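Local coordinates for signal recognition 54 kDa protein (Pyrococcus furiosus, PDB 3DM5) that belongs to the signal recognition particle as its SRP54 subunit, a protein with a P-loop GTPase-type domain that holds GDP in this model, at residues A[236-250]-A[262-275]. Sequence-based numbering, arbitrary orientation.
Sequences KEATPIGSIIVTKLD and VAATGAPIKFIGTG. With GDP (guanosine-5'-diphosphate), chain J.
I244 and V246 of strand 242-247 bond through their backbones to P268 and strand 269-273, which runs parallel to it at 15° with the axes 4.4 Å apart. With helix 255-263 between them, the two strands form a beta-alpha-beta crossover of the P-loop GTPase-type domain; the turns after their C-terminal ends, with G273, supply part of the guanine site. I244 N donates to P268 O (2.8 Å) and I244 O accepts K270 N; further on, G273 N reaches V246 O at 2.7 Å, and L249 N to G273 O (3.2 Å) carries the pairing past strand 242-247.

Beta-branched I244, V246, I269 and I272 fill one buried face, where helices 228-237 and 255-263 cover I244 and V246. I244 CG1 lies beside the backbone N (chi1 -46°), which brings it to A267 CB at 3.8 Å and next to V262 CG1. L249 CD1 meets I272 CG2 at 3.7 Å, the two side chains crossing at about a right angle. Under helix 113-125, I245 CG1 and CD1 approach F271 CB and CD1; the phenyl ring leads away to pack edge-to-face with Y123. S243 CB rests on the aliphatic part of K270, whose NZ forms a salt bridge with E215, also the partner of S243 OG. Extended K236 runs past A267 and sets NZ beside G266 CA, on an in-plane lone pair of T265 O; positive phi and the nearby NZ suit glycine.

T247-K248-L249-D250 is the TKxD guanine-specificity motif. K248 lays CG over the base, 3.5 Å from GDP C5, while its backbone N donates to O6. At G273 there is no room for a CB between T247 CA and GDP O6. The D250 carboxylate reads the guanine edge with both oxygens: GDP N1 donates to OD1, and GDP N2 to OD2 at 2.9 Å.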
loop_
_atom_site.group_PDB
_atom_site.type_symbol
_atom_site.label_atom_id
_atom_site.label_comp_id
_atom_site.label_asym_id
_atom_site.label_seq_id
_atom_site.Cartn_x
_atom_site.Cartn_y
_atom_site.Cartn_z
ATOM N N LYS A 236 -8.850 -33.820 -13.853
ATOM C CA LYS A 236 -9.614 -34.723 -12.998
ATOM C C LYS A 236 -10.559 -35.618 -13.795
ATOM O O LYS A 236 -11.013 -36.657 -13.305
ATOM C CB LYS A 236 -10.427 -33.928 -11.976
ATOM C CG LYS A 236 -11.167 -34.793 -10.976
ATOM C CD LYS A 236 -12.299 -34.037 -10.268
ATOM C CE LYS A 236 -13.181 -35.029 -9.514
ATOM N NZ LYS A 236 -14.160 -34.399 -8.592
ATOM N N GLU A 237 -10.860 -35.201 -15.019
ATOM C CA GLU A 237 -11.757 -35.940 -15.893
ATOM C C GLU A 237 -10.996 -36.923 -16.797
ATOM O O GLU A 237 -11.583 -37.851 -17.324
ATOM C CB GLU A 237 -12.585 -34.973 -16.735
ATOM C CG GLU A 237 -13.804 -34.352 -15.982
ATOM C CD GLU A 237 -14.416 -33.141 -16.723
ATOM O OE1 GLU A 237 -13.798 -32.632 -17.699
ATOM O OE2 GLU A 237 -15.513 -32.692 -16.320
ATOM N N ALA A 238 -9.696 -36.721 -16.960
ATOM C CA ALA A 238 -8.852 -37.597 -17.775
ATOM C C ALA A 238 -8.146 -38.686 -16.975
ATOM O O ALA A 238 -7.298 -39.386 -17.503
ATOM C CB ALA A 238 -7.809 -36.766 -18.559
ATOM N N THR A 239 -8.488 -38.814 -15.702
ATOM C CA THR A 239 -7.823 -39.775 -14.845
ATOM C C THR A 239 -8.613 -40.044 -13.581
ATOM O O THR A 239 -9.035 -39.130 -12.887
ATOM C CB THR A 239 -6.413 -39.331 -14.446
ATOM O OG1 THR A 239 -5.918 -40.222 -13.443
ATOM C CG2 THR A 239 -6.430 -37.916 -13.883
ATOM N N PRO A 240 -8.842 -41.316 -13.297
ATOM C CA PRO A 240 -9.581 -41.707 -12.099
ATOM C C PRO A 240 -8.667 -41.686 -10.886
ATOM O O PRO A 240 -9.153 -41.856 -9.767
ATOM C CB PRO A 240 -9.996 -43.144 -12.414
ATOM C CG PRO A 240 -8.838 -43.634 -13.304
ATOM C CD PRO A 240 -8.628 -42.455 -14.208
ATOM N N ILE A 241 -7.368 -41.480 -11.094
ATOM C CA ILE A 241 -6.430 -41.464 -9.966
ATOM C C ILE A 241 -5.613 -40.163 -9.851
ATOM O O ILE A 241 -4.381 -40.201 -9.627
ATOM C CB ILE A 241 -5.453 -42.684 -10.001
ATOM C CG1 ILE A 241 -4.881 -42.890 -11.403
ATOM C CG2 ILE A 241 -6.138 -43.947 -9.548
ATOM C CD1 ILE A 241 -3.590 -43.704 -11.387
ATOM N N GLY A 242 -6.287 -39.023 -9.997
ATOM C CA GLY A 242 -5.590 -37.752 -10.040
ATOM C C GLY A 242 -5.595 -36.999 -8.724
ATOM O O GLY A 242 -6.565 -37.046 -7.973
ATOM N N SER A 243 -4.490 -36.321 -8.435
ATOM C CA SER A 243 -4.435 -35.335 -7.348
ATOM C C SER A 243 -3.654 -34.118 -7.800
ATOM O O SER A 243 -3.131 -34.078 -8.916
ATOM C CB SER A 243 -3.772 -35.913 -6.100
ATOM O OG SER A 243 -2.408 -36.224 -6.353
ATOM N N ILE A 244 -3.533 -33.134 -6.920
ATOM C CA ILE A 244 -2.988 -31.841 -7.320
ATOM C C ILE A 244 -1.970 -31.346 -6.314
ATOM O O ILE A 244 -2.169 -31.474 -5.099
ATOM C CB ILE A 244 -4.137 -30.782 -7.387
ATOM C CG1 ILE A 244 -5.358 -31.337 -8.126
ATOM C CG2 ILE A 244 -3.657 -29.464 -7.995
ATOM C CD1 ILE A 244 -5.193 -31.329 -9.600
ATOM N N ILE A 245 -0.875 -30.791 -6.815
ATOM C CA ILE A 245 -0.027 -29.957 -5.994
ATOM C C ILE A 245 -0.093 -28.543 -6.548
ATOM O O ILE A 245 0.031 -28.328 -7.754
ATOM C CB ILE A 245 1.424 -30.431 -5.968
ATOM C CG1 ILE A 245 1.518 -31.742 -5.184
ATOM C CG2 ILE A 245 2.326 -29.356 -5.328
ATOM C CD1 ILE A 245 2.838 -32.493 -5.388
ATOM N N VAL A 246 -0.324 -27.588 -5.664
ATOM C CA VAL A 246 -0.404 -26.189 -6.052
ATOM C C VAL A 246 0.866 -25.477 -5.618
ATOM O O VAL A 246 1.219 -25.504 -4.430
ATOM C CB VAL A 246 -1.629 -25.527 -5.416
ATOM C CG1 VAL A 246 -1.687 -24.067 -5.785
ATOM C CG2 VAL A 246 -2.878 -26.252 -5.878
ATOM N N THR A 247 1.577 -24.871 -6.566
ATOM C CA THR A 247 2.875 -24.273 -6.245
ATOM C C THR A 247 2.794 -22.753 -6.100
ATOM O O THR A 247 1.776 -22.145 -6.448
ATOM C CB THR A 247 3.924 -24.553 -7.322
ATOM O OG1 THR A 247 3.434 -24.072 -8.578
ATOM C CG2 THR A 247 4.231 -26.026 -7.404
ATOM N N LYS A 248 3.883 -22.164 -5.597
ATOM C CA LYS A 248 4.067 -20.726 -5.591
ATOM C C LYS A 248 2.958 -20.029 -4.807
ATOM O O LYS A 248 2.457 -18.984 -5.236
ATOM C CB LYS A 248 4.113 -20.199 -7.026
ATOM C CG LYS A 248 5.175 -20.857 -7.861
ATOM C CD LYS A 248 5.171 -20.348 -9.293
ATOM C CE LYS A 248 6.336 -20.947 -10.101
ATOM N NZ LYS A 248 6.296 -20.542 -11.555
ATOM N N LEU A 249 2.552 -20.614 -3.681
ATOM C CA LEU A 249 1.564 -19.961 -2.845
ATOM C C LEU A 249 2.216 -18.820 -2.037
ATOM O O LEU A 249 1.550 -17.874 -1.591
ATOM C CB LEU A 249 0.845 -20.969 -1.933
ATOM C CG LEU A 249 -0.194 -21.912 -2.567
ATOM C CD1 LEU A 249 -1.094 -22.435 -1.498
ATOM C CD2 LEU A 249 -1.022 -21.227 -3.610
ATOM N N ASP A 250 3.532 -18.911 -1.885
ATOM C CA ASP A 250 4.287 -17.949 -1.102
ATOM C C ASP A 250 4.275 -16.548 -1.700
ATOM O O ASP A 250 4.763 -16.332 -2.809
ATOM C CB ASP A 250 5.730 -18.417 -0.903
ATOM C CG ASP A 250 6.393 -18.853 -2.198
ATOM O OD1 ASP A 250 5.779 -19.644 -2.948
ATOM O OD2 ASP A 250 7.542 -18.420 -2.441
ATOM N N VAL A 262 -9.415 -25.118 -7.299
ATOM C CA VAL A 262 -9.115 -26.534 -7.354
ATOM C C VAL A 262 -10.029 -27.316 -6.426
ATOM O O VAL A 262 -10.487 -28.399 -6.772
ATOM C CB VAL A 262 -7.635 -26.835 -6.980
ATOM C CG1 VAL A 262 -7.455 -28.310 -6.678
ATOM C CG2 VAL A 262 -6.692 -26.411 -8.096
ATOM N N ALA A 263 -10.320 -26.771 -5.254
ATOM C CA ALA A 263 -11.174 -27.488 -4.325
ATOM C C ALA A 263 -12.640 -27.553 -4.822
ATOM O O ALA A 263 -13.408 -28.453 -4.460
ATOM C CB ALA A 263 -11.087 -26.873 -2.943
ATOM N N ALA A 264 -13.017 -26.588 -5.652
ATOM C CA ALA A 264 -14.374 -26.503 -6.150
ATOM C C ALA A 264 -14.538 -27.635 -7.136
ATOM O O ALA A 264 -15.628 -27.982 -7.582
ATOM C CB ALA A 264 -14.586 -25.186 -6.839
ATOM N N THR A 265 -13.414 -28.219 -7.467
ATOM C CA THR A 265 -13.359 -29.137 -8.562
ATOM C C THR A 265 -13.565 -30.561 -8.049
ATOM O O THR A 265 -13.956 -31.445 -8.805
ATOM C CB THR A 265 -11.997 -29.002 -9.203
ATOM O OG1 THR A 265 -12.138 -28.575 -10.565
ATOM C CG2 THR A 265 -11.207 -30.298 -9.050
ATOM N N GLY A 266 -13.299 -30.774 -6.760
ATOM C CA GLY A 266 -13.321 -32.101 -6.172
ATOM C C GLY A 266 -11.949 -32.757 -6.103
ATOM O O GLY A 266 -11.668 -33.575 -5.240
ATOM N N ALA A 267 -11.075 -32.385 -7.016
ATOM C CA ALA A 267 -9.749 -32.964 -7.028
ATOM C C ALA A 267 -9.030 -32.674 -5.714
ATOM O O ALA A 267 -9.110 -31.570 -5.175
ATOM C CB ALA A 267 -8.954 -32.447 -8.219
ATOM N N PRO A 268 -8.321 -33.675 -5.196
ATOM C CA PRO A 268 -7.633 -33.580 -3.914
ATOM C C PRO A 268 -6.326 -32.811 -4.039
ATOM O O PRO A 268 -5.498 -33.173 -4.889
ATOM C CB PRO A 268 -7.320 -35.039 -3.569
ATOM C CG PRO A 268 -7.590 -35.820 -4.790
ATOM C CD PRO A 268 -8.005 -34.920 -5.900
ATOM N N ILE A 269 -6.147 -31.773 -3.220
ATOM C CA ILE A 269 -4.871 -31.085 -3.116
ATOM C C ILE A 269 -4.100 -31.792 -2.016
ATOM O O ILE A 269 -4.568 -31.834 -0.871
ATOM C CB ILE A 269 -5.040 -29.620 -2.713
ATOM C CG1 ILE A 269 -5.972 -28.905 -3.688
ATOM C CG2 ILE A 269 -3.694 -28.924 -2.658
ATOM C CD1 ILE A 269 -6.592 -27.685 -3.106
ATOM N N LYS A 270 -2.925 -32.338 -2.359
ATOM C CA LYS A 270 -2.119 -33.103 -1.407
ATOM C C LYS A 270 -0.936 -32.312 -0.820
ATOM O O LYS A 270 -0.578 -32.487 0.335
ATOM C CB LYS A 270 -1.627 -34.383 -2.060
ATOM C CG LYS A 270 -2.716 -35.124 -2.819
ATOM C CD LYS A 270 -3.110 -36.409 -2.134
ATOM C CE LYS A 270 -4.156 -37.189 -2.945
ATOM N NZ LYS A 270 -4.130 -38.652 -2.669
ATOM N N PHE A 271 -0.321 -31.441 -1.608
ATOM C CA PHE A 271 0.748 -30.590 -1.093
ATOM C C PHE A 271 0.631 -29.208 -1.679
ATOM O O PHE A 271 -0.033 -29.007 -2.689
ATOM C CB PHE A 271 2.135 -31.137 -1.462
ATOM C CG PHE A 271 2.382 -32.550 -1.017
ATOM C CD1 PHE A 271 1.836 -33.620 -1.721
ATOM C CD2 PHE A 271 3.189 -32.813 0.075
ATOM C CE1 PHE A 271 2.074 -34.930 -1.331
ATOM C CE2 PHE A 271 3.435 -34.114 0.469
ATOM C CZ PHE A 271 2.867 -35.181 -0.242
ATOM N N ILE A 272 1.304 -28.255 -1.052
ATOM C CA ILE A 272 1.448 -26.936 -1.631
ATOM C C ILE A 272 2.917 -26.622 -1.682
ATOM O O ILE A 272 3.666 -27.013 -0.800
ATOM C CB ILE A 272 0.683 -25.872 -0.827
ATOM C CG1 ILE A 272 1.034 -25.929 0.660
ATOM C CG2 ILE A 272 -0.810 -26.049 -1.028
ATOM C CD1 ILE A 272 0.563 -24.725 1.438
ATOM N N GLY A 273 3.340 -25.956 -2.747
ATOM C CA GLY A 273 4.685 -25.411 -2.823
ATOM C C GLY A 273 4.759 -24.005 -2.235
ATOM O O GLY A 273 3.850 -23.191 -2.392
ATOM N N THR A 274 5.886 -23.706 -1.608
ATOM C CA THR A 274 5.984 -22.636 -0.628
ATOM C C THR A 274 7.215 -21.767 -0.868
ATOM O O THR A 274 7.461 -20.789 -0.168
ATOM C CB THR A 274 5.999 -23.282 0.761
ATOM O OG1 THR A 274 4.646 -23.553 1.141
ATOM C CG2 THR A 274 6.627 -22.406 1.782
ATOM N N GLY A 275 7.989 -22.119 -1.878
ATOM C CA GLY A 275 9.129 -21.314 -2.233
ATOM C C GLY A 275 10.057 -22.090 -3.126
ATOM O O GLY A 275 9.757 -23.202 -3.531
HETATM P PB GDP J . 9.109 -26.119 -14.707
HETATM O O1B GDP J . 7.820 -25.592 -14.178
HETATM O O2B GDP J . 9.200 -25.770 -16.173
HETATM O O3B GDP J . 9.172 -27.611 -14.492
HETATM O O3A GDP J . 10.378 -25.346 -14.077
HETATM P PA GDP J . 10.730 -25.135 -12.524
HETATM O O1A GDP J . 12.140 -24.651 -12.358
HETATM O O2A GDP J . 10.511 -26.377 -11.709
HETATM O "O5'" GDP J . 9.742 -23.932 -12.123
HETATM C "C5'" GDP J . 9.967 -22.683 -12.764
HETATM C "C4'" GDP J . 10.213 -21.575 -11.736
HETATM O "O4'" GDP J . 9.247 -21.555 -10.659
HETATM C "C3'" GDP J . 11.584 -21.713 -11.098
HETATM O "O3'" GDP J . 12.133 -20.391 -11.094
HETATM C "C2'" GDP J . 11.292 -22.211 -9.694
HETATM O "O2'" GDP J . 12.203 -21.716 -8.740
HETATM C "C1'" GDP J . 9.951 -21.583 -9.405
HETATM N N9 GDP J . 9.150 -22.304 -8.403
HETATM C C8 GDP J . 8.711 -23.574 -8.424
HETATM N N7 GDP J . 7.958 -23.836 -7.321
HETATM C C5 GDP J . 7.902 -22.705 -6.592
HETATM C C6 GDP J . 7.289 -22.249 -5.316
HETATM O O6 GDP J . 6.582 -23.004 -4.608
HETATM N N1 GDP J . 7.515 -20.985 -4.938
HETATM C C2 GDP J . 8.249 -20.127 -5.666
HETATM N N2 GDP J . 8.421 -18.867 -5.213
HETATM N N3 GDP J . 8.828 -20.463 -6.835
HETATM C C4 GDP J . 8.691 -21.707 -7.323
#